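PDB 3OG2: beta-galactosidase from Trichoderma reesei, which probably hydrolyses terminal non-reducing beta-D-galactose residues of beta-D-galactosides, as a glycoside hydrolase of family 35. Local coordinates for residues A[272-277]-A[312-317]; A[37-42]-A[375-380]; A[835-840]-A[924-929]. All blocks are in the same frame, centred on the assembly; numbering follows the deposited sequence. Where two conformers were deposited one is given.

Contact 1 (A[272-277]-A[312-317]); sequences TPFSLV and MAAGVT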
loop_
_atom_site.group_PDB
_atom_site.type_symbol
_atom_site.label_atom_id
_atom_site.label_comp_id
_atom_site.label_asym_id
_atom_site.label_seq_id
_atom_site.Cartn_x
_atom_site.Cartn_y
_atom_site.Cartn_z
ATOM N N THR A 272 15.535 -10.914 20.916
ATOM C CA THR A 272 15.189 -10.959 19.486
ATOM C C THR A 272 15.381 -9.590 18.871
ATOM O O THR A 272 15.477 -8.572 19.575
ATOM C CB THR A 272 13.750 -11.494 19.291
ATOM O OG1 THR A 272 12.798 -10.686 20.005
ATOM C CG2 THR A 272 13.579 -12.907 19.813
ATOM N N PRO A 273 15.481 -9.518 17.553
ATOM C CA PRO A 273 15.799 -8.218 16.945
ATOM C C PRO A 273 14.717 -7.197 17.127
ATOM O O PRO A 273 13.539 -7.516 17.016
ATOM C CB PRO A 273 15.917 -8.609 15.458
ATOM C CG PRO A 273 16.211 -10.069 15.421
ATOM C CD PRO A 273 15.424 -10.635 16.591
ATOM N N PHE A 274 15.115 -5.954 17.336
ATOM C CA PHE A 274 14.101 -4.885 17.390
ATOM C C PHE A 274 13.420 -4.757 16.027
ATOM O O PHE A 274 14.053 -4.482 15.017
ATOM C CB PHE A 274 14.725 -3.583 17.857
ATOM C CG PHE A 274 13.722 -2.422 17.868
ATOM C CD1 PHE A 274 12.403 -2.574 18.252
ATOM C CD2 PHE A 274 14.201 -1.168 17.440
ATOM C CE1 PHE A 274 11.510 -1.480 18.155
ATOM C CE2 PHE A 274 13.315 -0.104 17.366
ATOM C CZ PHE A 274 11.980 -0.259 17.730
ATOM N N SER A 275 12.099 -5.012 16.047
ATOM C CA SER A 275 11.312 -5.153 14.825
ATOM C C SER A 275 10.075 -4.272 14.804
ATOM O O SER A 275 9.238 -4.370 15.693
ATOM C CB SER A 275 10.842 -6.607 14.727
ATOM O OG SER A 275 11.956 -7.514 14.700
ATOM N N LEU A 276 10.005 -3.418 13.790
ATOM C CA LEU A 276 8.848 -2.582 13.537
ATOM C C LEU A 276 8.172 -3.214 12.310
ATOM O O LEU A 276 8.579 -3.002 11.170
ATOM C CB LEU A 276 9.216 -1.119 13.266
ATOM C CG LEU A 276 9.775 -0.414 14.506
ATOM C CD1 LEU A 276 10.316 0.966 14.116
ATOM C CD2 LEU A 276 8.701 -0.300 15.592
ATOM N N VAL A 277 7.174 -4.033 12.580
ATOM C CA VAL A 277 6.551 -4.821 11.513
ATOM C C VAL A 277 5.635 -3.953 10.673
ATOM O O VAL A 277 5.369 -4.218 9.511
ATOM C CB VAL A 277 5.811 -6.028 12.146
ATOM C CG1 VAL A 277 4.978 -6.794 11.114
ATOM C CG2 VAL A 277 6.903 -6.909 12.725
ATOM N N MET A 312 16.269 4.107 13.364
ATOM C CA MET A 312 17.656 3.647 13.334
ATOM C C MET A 312 18.366 4.058 14.626
ATOM O O MET A 312 19.235 3.326 15.106
ATOM C CB MET A 312 18.388 4.253 12.122
ATOM C CG MET A 312 17.656 3.804 10.815
ATOM S SD MET A 312 18.356 4.714 9.419
ATOM C CE MET A 312 16.965 4.604 8.243
ATOM N N ALA A 313 17.974 5.226 15.225
ATOM C CA ALA A 313 18.609 5.616 16.512
ATOM C C ALA A 313 18.341 4.585 17.598
ATOM O O ALA A 313 19.114 4.455 18.551
ATOM C CB ALA A 313 18.062 6.966 16.883
ATOM N N ALA A 314 17.234 3.843 17.490
ATOM C CA ALA A 314 16.851 2.788 18.444
ATOM C C ALA A 314 17.355 1.417 17.984
ATOM O O ALA A 314 17.052 0.409 18.665
ATOM C CB ALA A 314 15.362 2.783 18.633
ATOM N N GLY A 315 18.064 1.306 16.853
ATOM C CA GLY A 315 18.623 0.057 16.403
ATOM C C GLY A 315 17.619 -0.846 15.755
ATOM O O GLY A 315 17.787 -2.086 15.795
ATOM N N VAL A 316 16.596 -0.328 15.064
ATOM C CA VAL A 316 15.707 -1.290 14.358
ATOM C C VAL A 316 16.464 -2.091 13.330
ATOM O O VAL A 316 17.231 -1.551 12.528
ATOM C CB VAL A 316 14.543 -0.505 13.738
ATOM C CG1 VAL A 316 14.973 0.365 12.525
ATOM C CG2 VAL A 316 13.417 -1.454 13.356
ATOM N N THR A 317 16.232 -3.422 13.311
ATOM C CA THR A 317 16.895 -4.227 12.291
ATOM C C THR A 317 15.882 -5.068 11.498
ATOM O O THR A 317 16.308 -5.759 10.576
ATOM C CB THR A 317 17.981 -5.122 12.846
ATOM O OG1 THR A 317 17.404 -5.912 13.890
ATOM C CG2 THR A 317 19.161 -4.284 13.419
#
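Phe274 and Val316 form the dense part of this contact. Phe274 CG is anti to the backbone N (chi1 177°), which starts the side chain toward 314-316; CD2 of the ring lies 3.4 Å from Val316 CA. Val316 CG2 sits over one face of the ring while Gly315 C lies at its edge, so both backbone and side chain of 315-316 meet the ring. The same CG2 also approaches Leu276, whose side chain crosses that of Val316 at about a right angle, CG to CG2 4.0 Å. The backbones are tied here by one nearly straight bond: Thr317 N gives its hydrogen to Phe274 O at 3.0 Å (165° at the hydrogen), reaching the oxygen in the plane of its carbonyl. Next to it Pro273 CB rests 3.5 Å from Thr317 OG1, a hydroxyl whose polar partner is His31 O. Helix 261-268 packs against the same group, Trp261 touching both Phe274 and Leu276.

Toward Ala314 and Gly315 the contact is looser and partly open to solvent. Ala314 brings its CB to 3.8 Å from Phe274 CE2 and its carbonyl O near CD2 of the same ring, and Gly315 O bonds to a glycerol that probably comes from the crystallisation liquor. Gly315 ends helix 301-313 in a Schellman motif; its positive phi turns the chain out of the helix and sends Val316 and Thr317 in beside Phe274. Strands 275-280 and 318-321 run parallel as neighbours in the sheet, with helix 301-313 between them in sequence. The arrangement is thus the return from helix to strand in a beta-alpha-beta unit of the TIM barrel, where the incoming strand meets the start of the preceding one.

Contact 2 (A[37-42]-A[375-380]); sequences GERVVI and YITATP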
loop_
_atom_site.group_PDB
_atom_site.type_symbol
_atom_site.label_atom_id
_atom_site.label_comp_id
_atom_site.label_asym_id
_atom_site.label_seq_id
_atom_site.Cartn_x
_atom_site.Cartn_y
_atom_site.Cartn_z
ATOM N N GLY A 37 22.945 -17.620 7.103
ATOM C CA GLY A 37 24.143 -17.421 7.916
ATOM C C GLY A 37 24.655 -15.998 7.848
ATOM O O GLY A 37 25.668 -15.727 8.544
ATOM N N GLU A 38 24.034 -15.096 7.119
ATOM C CA GLU A 38 24.504 -13.741 6.942
ATOM C C GLU A 38 23.628 -12.809 7.766
ATOM O O GLU A 38 22.399 -12.831 7.575
ATOM C CB GLU A 38 24.393 -13.341 5.444
ATOM C CG GLU A 38 24.866 -11.912 5.199
ATOM C CD GLU A 38 24.608 -11.384 3.805
ATOM O OE1 GLU A 38 23.885 -11.995 2.992
ATOM O OE2 GLU A 38 25.192 -10.308 3.486
ATOM N N ARG A 39 24.224 -11.990 8.620
ATOM C CA ARG A 39 23.425 -10.958 9.286
ATOM C C ARG A 39 22.875 -9.982 8.258
ATOM O O ARG A 39 23.612 -9.606 7.317
ATOM C CB ARG A 39 24.278 -10.132 10.256
ATOM C CG ARG A 39 24.642 -10.881 11.542
ATOM C CD ARG A 39 25.207 -9.824 12.493
ATOM N NE ARG A 39 25.584 -10.444 13.772
ATOM C CZ ARG A 39 24.753 -10.749 14.758
ATOM N NH1 ARG A 39 23.417 -10.512 14.619
ATOM N NH2 ARG A 39 25.259 -11.294 15.862
ATOM N N VAL A 40 21.656 -9.517 8.453
ATOM C CA VAL A 40 21.050 -8.581 7.494
ATOM C C VAL A 40 20.186 -7.598 8.260
ATOM O O VAL A 40 19.615 -7.937 9.304
ATOM C CB VAL A 40 20.293 -9.356 6.417
ATOM C CG1 VAL A 40 19.194 -10.263 7.019
ATOM C CG2 VAL A 40 19.662 -8.431 5.366
ATOM N N VAL A 41 20.083 -6.375 7.760
ATOM C CA VAL A 41 19.054 -5.443 8.163
ATOM C C VAL A 41 17.886 -5.716 7.230
ATOM O O VAL A 41 18.038 -5.504 5.997
ATOM C CB VAL A 41 19.502 -3.978 8.072
ATOM C CG1 VAL A 41 18.308 -3.039 8.364
ATOM C CG2 VAL A 41 20.654 -3.694 8.997
ATOM N N ILE A 42 16.763 -6.209 7.729
ATOM C CA ILE A 42 15.568 -6.386 6.886
ATOM C C ILE A 42 14.898 -5.020 6.750
ATOM O O ILE A 42 14.479 -4.402 7.742
ATOM C CB ILE A 42 14.617 -7.408 7.512
ATOM C CG1 ILE A 42 15.249 -8.807 7.548
ATOM C CG2 ILE A 42 13.260 -7.373 6.810
ATOM C CD1 ILE A 42 15.515 -9.355 6.146
ATOM N N TYR A 375 26.282 -1.249 11.594
ATOM C CA TYR A 375 25.072 -0.757 12.281
ATOM C C TYR A 375 24.395 -1.846 13.102
ATOM O O TYR A 375 23.816 -1.613 14.172
ATOM C CB TYR A 375 24.126 -0.185 11.219
ATOM C CG TYR A 375 22.691 0.020 11.700
ATOM C CD1 TYR A 375 22.320 1.132 12.439
ATOM C CD2 TYR A 375 21.706 -0.927 11.385
ATOM C CE1 TYR A 375 21.026 1.321 12.875
ATOM C CE2 TYR A 375 20.397 -0.755 11.798
ATOM C CZ TYR A 375 20.061 0.373 12.556
ATOM O OH TYR A 375 18.791 0.602 12.984
ATOM N N ILE A 376 24.446 -3.085 12.642
ATOM C CA ILE A 376 23.727 -4.163 13.288
ATOM C C ILE A 376 24.290 -4.453 14.646
ATOM O O ILE A 376 23.529 -4.776 15.573
ATOM C CB ILE A 376 23.773 -5.426 12.432
ATOM C CG1 ILE A 376 23.038 -5.203 11.115
ATOM C CG2 ILE A 376 23.164 -6.571 13.246
ATOM C CD1 ILE A 376 23.226 -6.299 10.093
ATOM N N THR A 377 25.638 -4.363 14.770
ATOM C CA THR A 377 26.129 -4.851 16.083
ATOM C C THR A 377 26.536 -3.687 16.968
ATOM O O THR A 377 26.966 -3.973 18.091
ATOM C CB THR A 377 27.255 -5.850 15.854
ATOM O OG1 THR A 377 28.168 -5.167 14.973
ATOM C CG2 THR A 377 26.770 -7.147 15.196
ATOM N N ALA A 378 26.357 -2.459 16.520
ATOM C CA ALA A 378 26.546 -1.278 17.389
ATOM C C ALA A 378 25.442 -1.308 18.423
ATOM O O ALA A 378 24.317 -1.758 18.156
ATOM C CB ALA A 378 26.532 -0.001 16.570
ATOM N N THR A 379 25.685 -0.835 19.631
ATOM C CA THR A 379 24.661 -0.796 20.666
ATOM C C THR A 379 23.995 0.552 20.791
ATOM O O THR A 379 24.686 1.546 21.090
ATOM C CB THR A 379 25.339 -1.085 22.029
ATOM O OG1 THR A 379 26.004 -2.362 21.971
ATOM C CG2 THR A 379 24.272 -1.141 23.112
ATOM N N PRO A 380 22.690 0.639 20.553
ATOM C CA PRO A 380 22.019 1.943 20.703
ATOM C C PRO A 380 21.996 2.284 22.172
ATOM O O PRO A 380 21.713 1.439 23.034
ATOM C CB PRO A 380 20.601 1.645 20.223
ATOM C CG PRO A 380 20.670 0.354 19.475
ATOM C CD PRO A 380 21.768 -0.419 20.145
#
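Val41 and Ile376 lie alongside each other, their side chains running in opposite senses, with Val41 CG2 3.5 Å from Ile376 CG1. This same methyl reaches the rim of the Tyr375 ring close to its plane, 3.8 Å from CD2, the valine set roughly perpendicular to the tyrosine. Ile376 CG1 is anti to the carbonyl carbon (chi1 -65°), and the next torsion, near 180°, carries CD1 out to 3.8 Å from Val40 C. The contact thereby lays the short helix 374-377, which leads out of the TIM barrel toward strand 379-380 of the following antiparallel beta sheet, against strand 38-47, the barrel strand paired with strands 72-76 and 318-321. At the outer end Arg39 takes over. Its chain is extended from CG to NE and passes Ile376 at a slant, CD to CG2 3.9 Å. Thr377 then meets it about perpendicularly, its CG2 over one face of the guanidinium and 3.8 Å from NE. The charge itself is turned elsewhere, NH2 forming a salt bridge with Asp29 and NH1 a hydrogen bond with Ser32 OG, while Tyr375 OH is hydrogen-bonded to Val316 O.

Contact 3 (A[835-840]-A[924-929]); sequences VFRGPL and NGFQYG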
loop_
_atom_site.group_PDB
_atom_site.type_symbol
_atom_site.label_atom_id
_atom_site.label_comp_id
_atom_site.label_asym_id
_atom_site.label_seq_id
_atom_site.Cartn_x
_atom_site.Cartn_y
_atom_site.Cartn_z
ATOM N N VAL A 835 -16.526 -16.095 -11.068
ATOM C CA VAL A 835 -15.409 -16.693 -10.347
ATOM C C VAL A 835 -14.119 -15.999 -10.696
ATOM O O VAL A 835 -13.223 -15.928 -9.861
ATOM C CB VAL A 835 -15.329 -18.180 -10.684
ATOM C CG1 VAL A 835 -14.071 -18.838 -10.089
ATOM C CG2 VAL A 835 -16.613 -18.857 -10.199
ATOM N N PHE A 836 -13.977 -15.465 -11.904
ATOM C CA PHE A 836 -12.719 -14.823 -12.272
ATOM C C PHE A 836 -12.488 -13.538 -11.477
ATOM O O PHE A 836 -11.349 -13.293 -11.086
ATOM C CB PHE A 836 -12.777 -14.515 -13.769
ATOM C CG PHE A 836 -11.411 -14.108 -14.313
ATOM C CD1 PHE A 836 -10.971 -12.784 -14.262
ATOM C CD2 PHE A 836 -10.567 -15.072 -14.891
ATOM C CE1 PHE A 836 -9.754 -12.386 -14.751
ATOM C CE2 PHE A 836 -9.351 -14.628 -15.414
ATOM C CZ PHE A 836 -8.921 -13.300 -15.386
ATOM N N ARG A 837 -13.511 -12.715 -11.321
ATOM C CA ARG A 837 -13.323 -11.397 -10.674
ATOM C C ARG A 837 -13.610 -11.455 -9.178
ATOM O O ARG A 837 -13.330 -10.447 -8.503
ATOM C CB ARG A 837 -14.176 -10.329 -11.375
ATOM C CG ARG A 837 -13.804 -10.213 -12.871
ATOM C CD ARG A 837 -14.502 -9.033 -13.511
ATOM N NE ARG A 837 -14.229 -8.900 -14.960
ATOM C CZ ARG A 837 -14.707 -9.717 -15.886
ATOM N NH1 ARG A 837 -15.476 -10.768 -15.640
ATOM N NH2 ARG A 837 -14.409 -9.492 -17.160
ATOM N N GLY A 838 -14.096 -12.570 -8.659
ATOM C CA GLY A 838 -14.142 -12.778 -7.227
ATOM C C GLY A 838 -15.466 -12.405 -6.598
ATOM O O GLY A 838 -16.396 -11.917 -7.247
ATOM N N PRO A 839 -15.543 -12.674 -5.292
ATOM C CA PRO A 839 -16.823 -12.665 -4.597
ATOM C C PRO A 839 -17.358 -11.262 -4.287
ATOM O O PRO A 839 -18.521 -11.193 -3.885
ATOM C CB PRO A 839 -16.526 -13.399 -3.258
ATOM C CG PRO A 839 -15.027 -13.231 -3.059
ATOM C CD PRO A 839 -14.424 -13.213 -4.449
ATOM N N LEU A 840 -16.570 -10.201 -4.384
ATOM C CA LEU A 840 -17.009 -8.874 -3.916
ATOM C C LEU A 840 -17.225 -7.906 -5.081
ATOM O O LEU A 840 -17.873 -6.875 -4.881
ATOM C CB LEU A 840 -15.983 -8.275 -2.954
ATOM C CG LEU A 840 -15.635 -9.189 -1.759
ATOM C CD1 LEU A 840 -14.682 -8.469 -0.830
ATOM C CD2 LEU A 840 -16.911 -9.602 -1.009
ATOM N N ASN A 924 -13.824 -3.243 -18.188
ATOM C CA ASN A 924 -13.741 -4.624 -18.597
ATOM C C ASN A 924 -14.234 -5.558 -17.509
ATOM O O ASN A 924 -13.698 -6.630 -17.239
ATOM C CB ASN A 924 -12.293 -4.977 -19.002
ATOM C CG ASN A 924 -11.913 -4.197 -20.254
ATOM O OD1 ASN A 924 -12.753 -3.991 -21.138
ATOM N ND2 ASN A 924 -10.679 -3.743 -20.363
ATOM N N GLY A 925 -15.342 -5.115 -16.915
ATOM C CA GLY A 925 -16.065 -5.932 -15.938
ATOM C C GLY A 925 -15.571 -5.761 -14.497
ATOM O O GLY A 925 -16.272 -6.219 -13.580
ATOM N N PHE A 926 -14.408 -5.156 -14.296
ATOM C CA PHE A 926 -13.896 -4.889 -12.950
ATOM C C PHE A 926 -14.429 -3.577 -12.409
ATOM O O PHE A 926 -14.317 -2.547 -13.094
ATOM C CB PHE A 926 -12.374 -4.783 -13.000
ATOM C CG PHE A 926 -11.686 -6.142 -13.242
ATOM C CD1 PHE A 926 -11.480 -6.642 -14.509
ATOM C CD2 PHE A 926 -11.273 -6.865 -12.105
ATOM C CE1 PHE A 926 -10.841 -7.880 -14.692
ATOM C CE2 PHE A 926 -10.622 -8.074 -12.291
ATOM C CZ PHE A 926 -10.423 -8.580 -13.555
ATOM N N GLN A 927 -14.977 -3.620 -11.205
ATOM C CA GLN A 927 -15.425 -2.314 -10.623
ATOM C C GLN A 927 -14.201 -1.607 -10.079
ATOM O O GLN A 927 -13.450 -2.155 -9.298
ATOM C CB GLN A 927 -16.487 -2.569 -9.570
ATOM C CG GLN A 927 -17.240 -1.279 -9.195
ATOM C CD GLN A 927 -16.757 -0.824 -7.838
ATOM O OE1 GLN A 927 -15.714 -0.173 -7.722
ATOM N NE2 GLN A 927 -17.511 -1.167 -6.792
ATOM N N TYR A 928 -13.956 -0.405 -10.592
ATOM C CA TYR A 928 -12.768 0.374 -10.308
ATOM C C TYR A 928 -13.113 1.750 -9.776
ATOM O O TYR A 928 -12.315 2.696 -9.892
ATOM C CB TYR A 928 -11.811 0.424 -11.550
ATOM C CG TYR A 928 -10.576 -0.434 -11.274
ATOM C CD1 TYR A 928 -9.490 0.085 -10.636
ATOM C CD2 TYR A 928 -10.558 -1.784 -11.673
ATOM C CE1 TYR A 928 -8.367 -0.737 -10.399
ATOM C CE2 TYR A 928 -9.455 -2.623 -11.427
ATOM C CZ TYR A 928 -8.361 -2.070 -10.788
ATOM O OH TYR A 928 -7.285 -2.892 -10.538
ATOM N N GLY A 929 -14.302 1.889 -9.189
ATOM C CA GLY A 929 -14.538 3.203 -8.560
ATOM C C GLY A 929 -15.977 3.305 -8.026
ATOM O O GLY A 929 -16.959 2.903 -8.704
#
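Arg837 directs two of its nitrogens at a single acceptor, the carbonyl O of Asn924. The stronger bond comes from NH2, 3.0 Å from that oxygen, with the donor tilted 35° from the carbonyl plane; NE adds a weak one at 3.3 Å. The other guanidinium nitrogen, NH1, forms a salt bridge with Asp834, and NH2 has a second acceptor in Pro994 O. Fixed at its head, the extended arginine chain lies across Phe926: CD stands 3.8 Å from the ring centroid and almost exactly on its normal, a CH-pi contact over the centre of the face. The guanidinium is not stacked on that ring, their planes being 63° apart. Further out, Phe836 meets Phe926 rim to rim, CE1 to CZ 4.0 Å. Gly925 passes so near the arginine that a CB there would collide with Arg837 CZ. An alanine in place of Arg837 would probably leave Asp834 without its salt-bridge mate and Asn924 O without these donors, and would uncover the face of Phe926 on this side. Asn924 and Gly925, both with positive phi, make the tight type I' turn of a two-residue beta hairpin joining strands 917-923 and 926-932, with a classic bulge further along at Tyr928 and Gly929; the loop 835-840 thus holds the tip of this hairpin where, with Phe926 edge-to-face against Trp330, the all-beta domain adjoins the barrel domain.

How the contacts relate
Contacts 1 and 2 are neighbours, their centres about 10 Å apart, and contact 1 is nested along the chain within the loop closed by contact 2. Both reach the barrel sheet, in which strand 318-321 lies between strands 275-280 and 38-47; a probable hydrogen bond from Ile42 N to Thr317 O (2.9 Å) ties them where the last strand meets the first and the TIM barrel closes. Contact 2 carries the connection on toward the next beta domain. Contact 3 follows later in sequence, on the opposite side of the chain's centre, about 39 Å and 44 Å from contacts 1 and 2 between centres, and lies in the all-beta part, against loops of the barrel domain.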